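Local structure of globin III, extracellular (Lumbricus terrestris, 1X9F) at residues C[108-113]-C[147-151]; C[37-41]-C[62-67]; C[19-23]-C[75-79]. The protein probably carries oxygen on its heme, as a globin subunit of the extracellular hemoglobin (erythrocruorin) of the earthworm. All coordinates share one frame. Residue numbers count along the deposited sequence, not the author numbering.

The three contacts are spread around the heme of one globin fold. Contact 1 (108-113 with 147-151) and contact 3 (19-23 with 75-79) both touch the porphyrin, yet lie on opposite sides of the chain's centre, their centres about 21 Å apart. Contact 2 (37-41 with 62-67) reaches the bound carbon monoxide through L40; its centre is about 20 Å from that of contact 1 and about 17 Å from that of contact 3. Contacts 2 and 3 share helix 65-83, and contact 2 is nested within the loop that contact 3 closes; their nearest atoms are about 4 Å apart. Contact 1 follows both and joins the start of helix 110-127 to the end of helix 133-148 and the last modelled residues.

Contact 1 of 3, residues C[108-113]-C[147-151]; sequences VQKAHF and ISSRL. With HEM (protoporphyrin IX containing Fe), chain R.
Helix 110-127 begins beside the end of helix 133-148, the G and H helices of the globin fold. V108 and Q109 are extended before the first turn; S148 to L151 fold into a type I turn (L151 N to S148 O, 3.3 Å). CA atoms lie 5.6 Å apart for Q109-L151 and 5.7 Å for K110-S148. The F113 ring (chi1 m) is wedged between S148 and the heme. S148 CB sits over one face, 3.9 Å from the ring centroid (CH-pi), and heme C2C over the opposite face. I147 CG2 meets F113 CE2 at 3.5 Å. L151 (m, t), the most covered residue, fills the hollow between V108, the helix start and F113, with CD1 3.8 Å from V108 CG1 and 3.9 Å from F113 CE1; K110, extended, rests CG 3.5 Å from S148 O. V108 CG1 meets heme CBC (3.5 Å). In this heme-pocket wall, I147 packs on L95 and H102 of helix 88-103, H102 meets F113 edge-to-face, and V108 leans on L53 of helix 50-53.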
loop_
_atom_site.group_PDB
_atom_site.type_symbol
_atom_site.label_atom_id
_atom_site.label_comp_id
_atom_site.label_asym_id
_atom_site.label_seq_id
_atom_site.Cartn_x
_atom_site.Cartn_y
_atom_site.Cartn_z
ATOM N N VAL C 108 2.449 -0.023 54.568
ATOM C CA VAL C 108 2.884 -0.034 53.174
ATOM C C VAL C 108 4.304 -0.585 53.117
ATOM O O VAL C 108 5.207 -0.039 53.750
ATOM C CB VAL C 108 2.823 1.384 52.559
ATOM C CG1 VAL C 108 3.502 1.427 51.192
ATOM C CG2 VAL C 108 1.380 1.853 52.449
ATOM N N GLN C 109 4.500 -1.674 52.383
ATOM C CA GLN C 109 5.810 -2.322 52.363
ATOM C C GLN C 109 6.271 -2.707 50.961
ATOM O O GLN C 109 5.459 -2.822 50.040
ATOM C CB GLN C 109 5.833 -3.530 53.314
ATOM C CG GLN C 109 4.683 -4.502 53.110
ATOM C CD GLN C 109 4.480 -5.434 54.288
ATOM O OE1 GLN C 109 3.980 -5.025 55.339
ATOM N NE2 GLN C 109 4.846 -6.698 54.111
ATOM N N LYS C 110 7.579 -2.903 50.809
ATOM C CA LYS C 110 8.167 -3.232 49.510
ATOM C C LYS C 110 7.421 -4.324 48.745
ATOM O O LYS C 110 7.294 -4.241 47.522
ATOM C CB LYS C 110 9.644 -3.598 49.658
ATOM C CG LYS C 110 10.533 -2.393 49.898
ATOM C CD LYS C 110 11.989 -2.783 50.016
ATOM C CE LYS C 110 12.815 -1.596 50.485
ATOM N NZ LYS C 110 14.269 -1.940 50.532
ATOM N N ALA C 111 6.922 -5.330 49.464
ATOM C CA ALA C 111 6.231 -6.466 48.848
ATOM C C ALA C 111 5.000 -6.023 48.064
ATOM O O ALA C 111 4.665 -6.611 47.035
ATOM C CB ALA C 111 5.851 -7.496 49.905
ATOM N N HIS C 112 4.336 -4.984 48.561
ATOM C CA HIS C 112 3.156 -4.436 47.911
ATOM C C HIS C 112 3.510 -3.841 46.549
ATOM O O HIS C 112 2.764 -4.002 45.582
ATOM C CB HIS C 112 2.528 -3.342 48.767
ATOM C CG HIS C 112 2.039 -3.795 50.109
ATOM N ND1 HIS C 112 1.847 -2.912 51.149
ATOM C CD2 HIS C 112 1.674 -5.013 50.579
ATOM C CE1 HIS C 112 1.388 -3.563 52.201
ATOM N NE2 HIS C 112 1.274 -4.840 51.884
ATOM N N PHE C 113 4.644 -3.144 46.485
ATOM C CA PHE C 113 5.100 -2.537 45.242
ATOM C C PHE C 113 5.567 -3.560 44.217
ATOM O O PHE C 113 5.480 -3.312 43.011
ATOM C CB PHE C 113 6.193 -1.512 45.519
ATOM C CG PHE C 113 5.664 -0.164 45.900
ATOM C CD1 PHE C 113 5.207 0.081 47.189
ATOM C CD2 PHE C 113 5.615 0.864 44.963
ATOM C CE1 PHE C 113 4.707 1.333 47.545
ATOM C CE2 PHE C 113 5.123 2.116 45.307
ATOM C CZ PHE C 113 4.666 2.352 46.604
ATOM N N ILE C 147 10.150 4.733 44.545
ATOM C CA ILE C 147 9.041 5.075 45.439
ATOM C C ILE C 147 9.053 4.211 46.704
ATOM O O ILE C 147 8.715 4.690 47.787
ATOM C CB ILE C 147 7.684 4.956 44.706
ATOM C CG1 ILE C 147 7.666 5.878 43.483
ATOM C CG2 ILE C 147 6.527 5.323 45.635
ATOM C CD1 ILE C 147 6.539 5.603 42.499
ATOM N N SER C 148 9.465 2.951 46.573
ATOM C CA SER C 148 9.392 2.002 47.693
ATOM C C SER C 148 10.688 1.830 48.505
ATOM O O SER C 148 10.724 1.041 49.452
ATOM C CB SER C 148 8.891 0.640 47.202
ATOM O OG SER C 148 9.824 0.044 46.311
ATOM N N SER C 149 11.734 2.575 48.140
ATOM C CA SER C 149 13.055 2.501 48.799
ATOM C C SER C 149 13.061 2.898 50.284
ATOM O O SER C 149 13.864 2.383 51.070
ATOM C CB SER C 149 14.078 3.356 48.039
ATOM O OG SER C 149 13.708 4.726 48.039
ATOM N N ARG C 150 12.167 3.816 50.648
ATOM C CA ARG C 150 12.063 4.342 52.012
ATOM C C ARG C 150 11.131 3.535 52.896
ATOM O O ARG C 150 10.719 3.998 53.967
ATOM C CB ARG C 150 11.567 5.782 51.982
ATOM C CG ARG C 150 12.658 6.761 51.740
ATOM C CD ARG C 150 12.174 8.173 51.593
ATOM N NE ARG C 150 13.280 9.024 51.177
ATOM C CZ ARG C 150 14.203 9.519 52.001
ATOM N NH1 ARG C 150 14.162 9.268 53.310
ATOM N NH2 ARG C 150 15.171 10.284 51.512
ATOM N N LEU C 151 10.791 2.334 52.447
ATOM C CA LEU C 151 9.895 1.475 53.200
ATOM C C LEU C 151 10.706 0.461 53.989
ATOM O O LEU C 151 10.605 0.394 55.213
ATOM C CB LEU C 151 8.905 0.774 52.266
ATOM C CG LEU C 151 7.970 1.656 51.436
ATOM C CD1 LEU C 151 7.157 0.794 50.475
ATOM C CD2 LEU C 151 7.045 2.486 52.321
HETATM C CHA HEM R . -1.030 7.720 48.287
HETATM C CHB HEM R . 1.347 7.502 44.004
HETATM C CHC HEM R . 1.851 2.669 44.450
HETATM C CHD HEM R . -0.208 2.949 48.901
HETATM C C1A HEM R . -0.450 8.107 46.986
HETATM C C2A HEM R . -0.534 9.417 46.518
HETATM C C3A HEM R . 0.166 9.402 45.231
HETATM C C4A HEM R . 0.574 7.989 45.145
HETATM C CMA HEM R . 0.409 10.522 44.251
HETATM C CAA HEM R . -1.201 10.596 47.177
HETATM C CBA HEM R . -0.160 11.451 47.873
HETATM C CGA HEM R . -0.878 12.632 48.470
HETATM O O1A HEM R . -1.145 13.603 47.732
HETATM O O2A HEM R . -1.181 12.588 49.681
HETATM C C1B HEM R . 1.704 6.111 43.742
HETATM C C2B HEM R . 2.315 5.751 42.547
HETATM C C3B HEM R . 2.406 4.409 42.712
HETATM C C4B HEM R . 1.904 4.045 43.943
HETATM C CMB HEM R . 2.747 6.600 41.373
HETATM C CAB HEM R . 2.987 3.603 41.819
HETATM C CBB HEM R . 3.555 3.083 40.693
HETATM C C1C HEM R . 1.294 2.309 45.765
HETATM C C2C HEM R . 1.262 0.996 46.205
HETATM C C3C HEM R . 0.701 1.112 47.449
HETATM C C4C HEM R . 0.400 2.438 47.661
HETATM C CMC HEM R . 1.761 -0.247 45.513
HETATM C CAC HEM R . 0.389 -0.017 48.359
HETATM C CBC HEM R . 1.004 -0.353 49.569
HETATM C C1D HEM R . -0.637 4.332 49.157
HETATM C C2D HEM R . -1.332 4.674 50.315
HETATM C C3D HEM R . -1.583 6.023 50.191
HETATM C C4D HEM R . -0.987 6.370 48.879
HETATM C CMD HEM R . -1.705 3.760 51.458
HETATM C CAD HEM R . -2.304 6.928 51.152
HETATM C CBD HEM R . -3.790 6.832 50.838
HETATM C CGD HEM R . -4.480 7.835 51.718
HETATM O O1D HEM R . -4.873 7.478 52.849
HETATM O O2D HEM R . -4.615 8.989 51.271
HETATM N NA HEM R . 0.231 7.221 46.203
HETATM N NB HEM R . 1.423 5.115 44.629
HETATM N NC HEM R . 0.782 3.224 46.638
HETATM N ND HEM R . -0.409 5.319 48.252
HETATM FE FE HEM R . 0.535 5.230 46.454
#

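Contact 2 of 3, residues C[37-41]-C[62-67]; sequences RLLLT and AEGPKF. With CMO (carbon monoxide), chain S.
One turn in the middle of helix 28-46 faces the loop and first residues that begin helix 65-83. Residues 37-41 are regular helix, with T41 N bonded to R37 O at 2.9 Å. A62 and E63 are loop with helix-like angles (-42/-37 and -85/-8), G64 (phi/psi -65/162) is the N-cap, and 65-67 enter the helix; G64 O accepts a hydrogen bond from S68 OG. The nearest CA atoms are those of R37 and A62, 6.7 Å apart.

Apolar contact comes from F67, whose chi1 is t and whose ring reaches helix 28-46. Its CZ meets L40 CD1 at 3.8 Å, and R37 CG lies at the ring edge, 4.0 Å from F67 CE2. Both methyls of L40 (m, t), CD1 and CD2, stand 3.4 Å from the oxygen of carbon monoxide; CD1 is thus wedged between F67 and the ligand.

These are the B and E helices of the globin fold, converging on the distal side of the heme. L40 is one of four residues lining the carbon monoxide pocket, where it also packs against F54, H70 and I74.

The R37 side chain (chi1 t) runs along the loop in van der Waals contact, NE 3.4 Å from A62 CB and NH2 3.2 Å from E63 CB; A62 O and E63 N lie over one face of its guanidinium. As for charge, E63 OE1 is 4.1 Å from R37 NH2, well out of the guanidinium plane, so the opposite charges are merely close. No hydrogen bond joins the two segments. P65 packs on A83 of the neighbouring Globin II chain.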
loop_
_atom_site.group_PDB
_atom_site.type_symbol
_atom_site.label_atom_id
_atom_site.label_comp_id
_atom_site.label_asym_id
_atom_site.label_seq_id
_atom_site.Cartn_x
_atom_site.Cartn_y
_atom_site.Cartn_z
ATOM N N ARG C 37 -8.633 2.258 39.708
ATOM C CA ARG C 37 -9.523 1.449 40.533
ATOM C C ARG C 37 -9.240 -0.043 40.312
ATOM O O ARG C 37 -9.041 -0.788 41.275
ATOM C CB ARG C 37 -10.983 1.800 40.235
ATOM C CG ARG C 37 -11.994 1.282 41.247
ATOM C CD ARG C 37 -12.668 -0.009 40.795
ATOM N NE ARG C 37 -14.109 0.004 41.039
ATOM C CZ ARG C 37 -14.934 0.949 40.597
ATOM N NH1 ARG C 37 -14.472 1.994 39.900
ATOM N NH2 ARG C 37 -16.233 0.863 40.858
ATOM N N LEU C 38 -9.193 -0.462 39.049
ATOM C CA LEU C 38 -8.898 -1.849 38.715
ATOM C C LEU C 38 -7.579 -2.305 39.348
ATOM O O LEU C 38 -7.539 -3.337 40.023
ATOM C CB LEU C 38 -8.857 -2.037 37.198
ATOM C CG LEU C 38 -8.336 -3.404 36.745
ATOM C CD1 LEU C 38 -9.473 -4.270 36.228
ATOM C CD2 LEU C 38 -7.264 -3.227 35.684
ATOM N N LEU C 39 -6.518 -1.524 39.142
ATOM C CA LEU C 39 -5.195 -1.854 39.686
ATOM C C LEU C 39 -5.179 -2.032 41.202
ATOM O O LEU C 39 -4.729 -3.065 41.699
ATOM C CB LEU C 39 -4.149 -0.815 39.264
ATOM C CG LEU C 39 -3.914 -0.633 37.760
ATOM C CD1 LEU C 39 -3.084 0.617 37.494
ATOM C CD2 LEU C 39 -3.275 -1.865 37.119
ATOM N N LEU C 40 -5.663 -1.035 41.935
ATOM C CA LEU C 40 -5.626 -1.100 43.392
ATOM C C LEU C 40 -6.555 -2.184 43.925
ATOM O O LEU C 40 -6.200 -2.915 44.857
ATOM C CB LEU C 40 -5.963 0.260 43.998
ATOM C CG LEU C 40 -4.952 1.362 43.677
ATOM C CD1 LEU C 40 -5.456 2.696 44.206
ATOM C CD2 LEU C 40 -3.574 1.045 44.265
ATOM N N THR C 41 -7.735 -2.294 43.323
ATOM C CA THR C 41 -8.680 -3.354 43.670
ATOM C C THR C 41 -8.036 -4.740 43.573
ATOM O O THR C 41 -8.168 -5.557 44.492
ATOM C CB THR C 41 -9.940 -3.247 42.782
ATOM O OG1 THR C 41 -10.904 -2.414 43.438
ATOM C CG2 THR C 41 -10.666 -4.591 42.656
ATOM N N ALA C 62 -15.229 1.430 46.306
ATOM C CA ALA C 62 -14.366 1.645 45.140
ATOM C C ALA C 62 -14.891 2.661 44.121
ATOM O O ALA C 62 -14.107 3.408 43.530
ATOM C CB ALA C 62 -14.068 0.316 44.457
ATOM N N GLU C 63 -16.204 2.684 43.918
ATOM C CA GLU C 63 -16.815 3.581 42.940
ATOM C C GLU C 63 -17.072 4.970 43.514
ATOM O O GLU C 63 -17.441 5.888 42.780
ATOM C CB GLU C 63 -18.113 2.971 42.382
ATOM C CG GLU C 63 -19.272 2.824 43.375
ATOM C CD GLU C 63 -18.978 1.889 44.548
ATOM O OE1 GLU C 63 -18.451 0.773 44.324
ATOM O OE2 GLU C 63 -19.290 2.265 45.699
ATOM N N GLY C 64 -16.874 5.117 44.824
ATOM C CA GLY C 64 -17.167 6.368 45.533
ATOM C C GLY C 64 -16.299 7.535 45.092
ATOM O O GLY C 64 -15.250 7.323 44.479
ATOM N N PRO C 65 -16.722 8.768 45.388
ATOM C CA PRO C 65 -15.924 9.951 45.042
ATOM C C PRO C 65 -14.560 9.988 45.739
ATOM O O PRO C 65 -13.581 10.435 45.141
ATOM C CB PRO C 65 -16.805 11.126 45.488
ATOM C CG PRO C 65 -17.762 10.546 46.475
ATOM C CD PRO C 65 -17.992 9.129 46.048
ATOM N N LYS C 66 -14.501 9.510 46.980
ATOM C CA LYS C 66 -13.250 9.426 47.736
ATOM C C LYS C 66 -12.200 8.589 47.015
ATOM O O LYS C 66 -11.114 9.084 46.688
ATOM C CB LYS C 66 -13.511 8.831 49.124
ATOM C CG LYS C 66 -13.871 9.845 50.203
ATOM C CD LYS C 66 -12.651 10.196 51.055
ATOM C CE LYS C 66 -12.937 11.318 52.053
ATOM N NZ LYS C 66 -14.099 11.018 52.967
ATOM N N PHE C 67 -12.534 7.322 46.773
ATOM C CA PHE C 67 -11.598 6.404 46.138
ATOM C C PHE C 67 -11.268 6.850 44.717
ATOM O O PHE C 67 -10.119 6.745 44.278
ATOM C CB PHE C 67 -12.102 4.956 46.171
ATOM C CG PHE C 67 -11.016 3.948 45.925
ATOM C CD1 PHE C 67 -9.910 3.882 46.774
ATOM C CD2 PHE C 67 -11.075 3.088 44.833
ATOM C CE1 PHE C 67 -8.885 2.966 46.549
ATOM C CE2 PHE C 67 -10.057 2.166 44.601
ATOM C CZ PHE C 67 -8.959 2.104 45.461
HETATM C C CMO S . -1.591 4.837 45.554
HETATM O O CMO S . -2.466 4.156 45.050
#

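Contact 3 of 3, residues C[19-23]-C[75-79]; sequences WDILW and LNGLD. With HEM (protoporphyrin IX containing Fe), chain R.
This is a buried contact between the end of helix 9-20 and the middle of helix 65-83, the A and E helices of the globin fold, combining leucine packing with one hydrogen bond. Residues 75-79 are regular helix (D79 N to L75 O, 2.9 Å); L22 N bonds to W19 O at 2.9 Å and W23 N to D20 O at 3.0 Å. The helices stay well apart, 8.5 Å between the CA atoms of W19 and D79, and the two indoles span the gap. W19 (chi1 t) brings CH2 to 3.6 Å from L75 CD1 and 3.9 Å from L78 CD2, while W23 CH2 lies 4.1 Å from L75 CD1. On the heme side of the E helix, G77 and L78 border the porphyrin: L78 N is 3.4 Å and G77 C 3.5 Å from heme CMB. N76 and D79 face the neighbouring Globin II chain: D79 OD1 forms a salt bridge with R26 of that chain, and N76 ND2 donates to G70 O and D73 OD1, both also of Globin II. D79 OD2 lies near the plane of the W19 ring: W19 NE1 donates to D79 OD2 at 2.8 Å, N-H...O angle 169°.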
loop_
_atom_site.group_PDB
_atom_site.type_symbol
_atom_site.label_atom_id
_atom_site.label_comp_id
_atom_site.label_asym_id
_atom_site.label_seq_id
_atom_site.Cartn_x
_atom_site.Cartn_y
_atom_site.Cartn_z
ATOM N N TRP C 19 2.320 4.974 26.332
ATOM C CA TRP C 19 1.446 5.479 27.383
ATOM C C TRP C 19 0.533 6.584 26.867
ATOM O O TRP C 19 -0.653 6.632 27.193
ATOM C CB TRP C 19 2.326 6.013 28.498
ATOM C CG TRP C 19 1.651 6.647 29.662
ATOM C CD1 TRP C 19 1.670 7.969 29.983
ATOM C CD2 TRP C 19 0.921 5.990 30.709
ATOM N NE1 TRP C 19 0.991 8.181 31.162
ATOM C CE2 TRP C 19 0.523 6.983 31.631
ATOM C CE3 TRP C 19 0.561 4.657 30.963
ATOM C CZ2 TRP C 19 -0.227 6.692 32.773
ATOM C CZ3 TRP C 19 -0.179 4.368 32.101
ATOM C CH2 TRP C 19 -0.565 5.382 32.991
ATOM N N ASP C 20 1.107 7.463 26.050
ATOM C CA ASP C 20 0.412 8.617 25.503
ATOM C C ASP C 20 -0.848 8.263 24.729
ATOM O O ASP C 20 -1.819 9.024 24.728
ATOM C CB ASP C 20 1.347 9.375 24.580
ATOM C CG ASP C 20 1.432 10.817 24.939
ATOM O OD1 ASP C 20 0.780 11.638 24.253
ATOM O OD2 ASP C 20 2.095 11.232 25.918
ATOM N N ILE C 21 -0.808 7.121 24.048
ATOM C CA ILE C 21 -1.979 6.574 23.386
ATOM C C ILE C 21 -3.225 6.560 24.294
ATOM O O ILE C 21 -4.317 6.889 23.835
ATOM C CB ILE C 21 -1.644 5.187 22.760
ATOM C CG1 ILE C 21 -1.010 5.378 21.374
ATOM C CG2 ILE C 21 -2.894 4.300 22.651
ATOM C CD1 ILE C 21 -0.018 4.259 20.958
ATOM N N LEU C 22 -3.071 6.225 25.575
ATOM C CA LEU C 22 -4.232 6.209 26.475
ATOM C C LEU C 22 -5.003 7.517 26.561
ATOM O O LEU C 22 -6.201 7.505 26.861
ATOM C CB LEU C 22 -3.835 5.794 27.895
ATOM C CG LEU C 22 -3.827 4.274 28.080
ATOM C CD1 LEU C 22 -3.455 3.935 29.501
ATOM C CD2 LEU C 22 -5.170 3.650 27.715
ATOM N N TRP C 23 -4.332 8.638 26.307
ATOM C CA TRP C 23 -4.957 9.949 26.523
ATOM C C TRP C 23 -5.264 10.651 25.207
ATOM O O TRP C 23 -5.452 11.872 25.164
ATOM C CB TRP C 23 -4.090 10.812 27.450
ATOM C CG TRP C 23 -3.340 9.971 28.424
ATOM C CD1 TRP C 23 -1.992 9.763 28.449
ATOM C CD2 TRP C 23 -3.889 9.164 29.476
ATOM N NE1 TRP C 23 -1.663 8.897 29.464
ATOM C CE2 TRP C 23 -2.807 8.513 30.112
ATOM C CE3 TRP C 23 -5.185 8.935 29.960
ATOM C CZ2 TRP C 23 -2.978 7.655 31.200
ATOM C CZ3 TRP C 23 -5.354 8.075 31.042
ATOM C CH2 TRP C 23 -4.252 7.448 31.649
ATOM N N LEU C 75 -2.719 7.625 39.589
ATOM C CA LEU C 75 -2.564 7.551 38.148
ATOM C C LEU C 75 -1.802 8.759 37.633
ATOM O O LEU C 75 -1.009 8.637 36.698
ATOM C CB LEU C 75 -3.927 7.457 37.457
ATOM C CG LEU C 75 -4.129 6.285 36.492
ATOM C CD1 LEU C 75 -3.099 6.266 35.364
ATOM C CD2 LEU C 75 -4.118 4.963 37.245
ATOM N N ASN C 76 -2.041 9.919 38.239
ATOM C CA ASN C 76 -1.276 11.105 37.885
ATOM C C ASN C 76 0.145 11.053 38.416
ATOM O O ASN C 76 1.053 11.649 37.834
ATOM C CB ASN C 76 -1.997 12.386 38.298
ATOM C CG ASN C 76 -2.929 12.896 37.212
ATOM O OD1 ASN C 76 -3.340 12.145 36.323
ATOM N ND2 ASN C 76 -3.262 14.178 37.275
ATOM N N GLY C 77 0.334 10.315 39.509
ATOM C CA GLY C 77 1.667 10.083 40.055
ATOM C C GLY C 77 2.485 9.272 39.074
ATOM O O GLY C 77 3.655 9.578 38.829
ATOM N N LEU C 78 1.862 8.235 38.514
ATOM C CA LEU C 78 2.508 7.376 37.522
ATOM C C LEU C 78 2.693 8.137 36.207
ATOM O O LEU C 78 3.722 7.987 35.538
ATOM C CB LEU C 78 1.709 6.081 37.314
ATOM C CG LEU C 78 2.202 5.081 36.255
ATOM C CD1 LEU C 78 3.610 4.575 36.568
ATOM C CD2 LEU C 78 1.228 3.914 36.120
ATOM N N ASP C 79 1.711 8.969 35.861
ATOM C CA ASP C 79 1.801 9.869 34.702
ATOM C C ASP C 79 2.966 10.852 34.816
ATOM O O ASP C 79 3.672 11.108 33.840
ATOM C CB ASP C 79 0.501 10.656 34.521
ATOM C CG ASP C 79 0.465 11.415 33.211
ATOM O OD1 ASP C 79 0.292 12.656 33.233
ATOM O OD2 ASP C 79 0.612 10.843 32.105
HETATM C CHA HEM R . -1.030 7.720 48.287
HETATM C CHB HEM R . 1.347 7.502 44.004
HETATM C CHC HEM R . 1.851 2.669 44.450
HETATM C CHD HEM R . -0.208 2.949 48.901
HETATM C C1A HEM R . -0.450 8.107 46.986
HETATM C C2A HEM R . -0.534 9.417 46.518
HETATM C C3A HEM R . 0.166 9.402 45.231
HETATM C C4A HEM R . 0.574 7.989 45.145
HETATM C CMA HEM R . 0.409 10.522 44.251
HETATM C CAA HEM R . -1.201 10.596 47.177
HETATM C CBA HEM R . -0.160 11.451 47.873
HETATM C CGA HEM R . -0.878 12.632 48.470
HETATM O O1A HEM R . -1.145 13.603 47.732
HETATM O O2A HEM R . -1.181 12.588 49.681
HETATM C C1B HEM R . 1.704 6.111 43.742
HETATM C C2B HEM R . 2.315 5.751 42.547
HETATM C C3B HEM R . 2.406 4.409 42.712
HETATM C C4B HEM R . 1.904 4.045 43.943
HETATM C CMB HEM R . 2.747 6.600 41.373
HETATM C CAB HEM R . 2.987 3.603 41.819
HETATM C CBB HEM R . 3.555 3.083 40.693
HETATM C C1C HEM R . 1.294 2.309 45.765
HETATM C C2C HEM R . 1.262 0.996 46.205
HETATM C C3C HEM R . 0.701 1.112 47.449
HETATM C C4C HEM R . 0.400 2.438 47.661
HETATM C CMC HEM R . 1.761 -0.247 45.513
HETATM C CAC HEM R . 0.389 -0.017 48.359
HETATM C CBC HEM R . 1.004 -0.353 49.569
HETATM C C1D HEM R . -0.637 4.332 49.157
HETATM C C2D HEM R . -1.332 4.674 50.315
HETATM C C3D HEM R . -1.583 6.023 50.191
HETATM C C4D HEM R . -0.987 6.370 48.879
HETATM C CMD HEM R . -1.705 3.760 51.458
HETATM C CAD HEM R . -2.304 6.928 51.152
HETATM C CBD HEM R . -3.790 6.832 50.838
HETATM C CGD HEM R . -4.480 7.835 51.718
HETATM O O1D HEM R . -4.873 7.478 52.849
HETATM O O2D HEM R . -4.615 8.989 51.271
HETATM N NA HEM R . 0.231 7.221 46.203
HETATM N NB HEM R . 1.423 5.115 44.629
HETATM N NC HEM R . 0.782 3.224 46.638
HETATM N ND HEM R . -0.409 5.319 48.252
HETATM FE FE HEM R . 0.535 5.230 46.454
#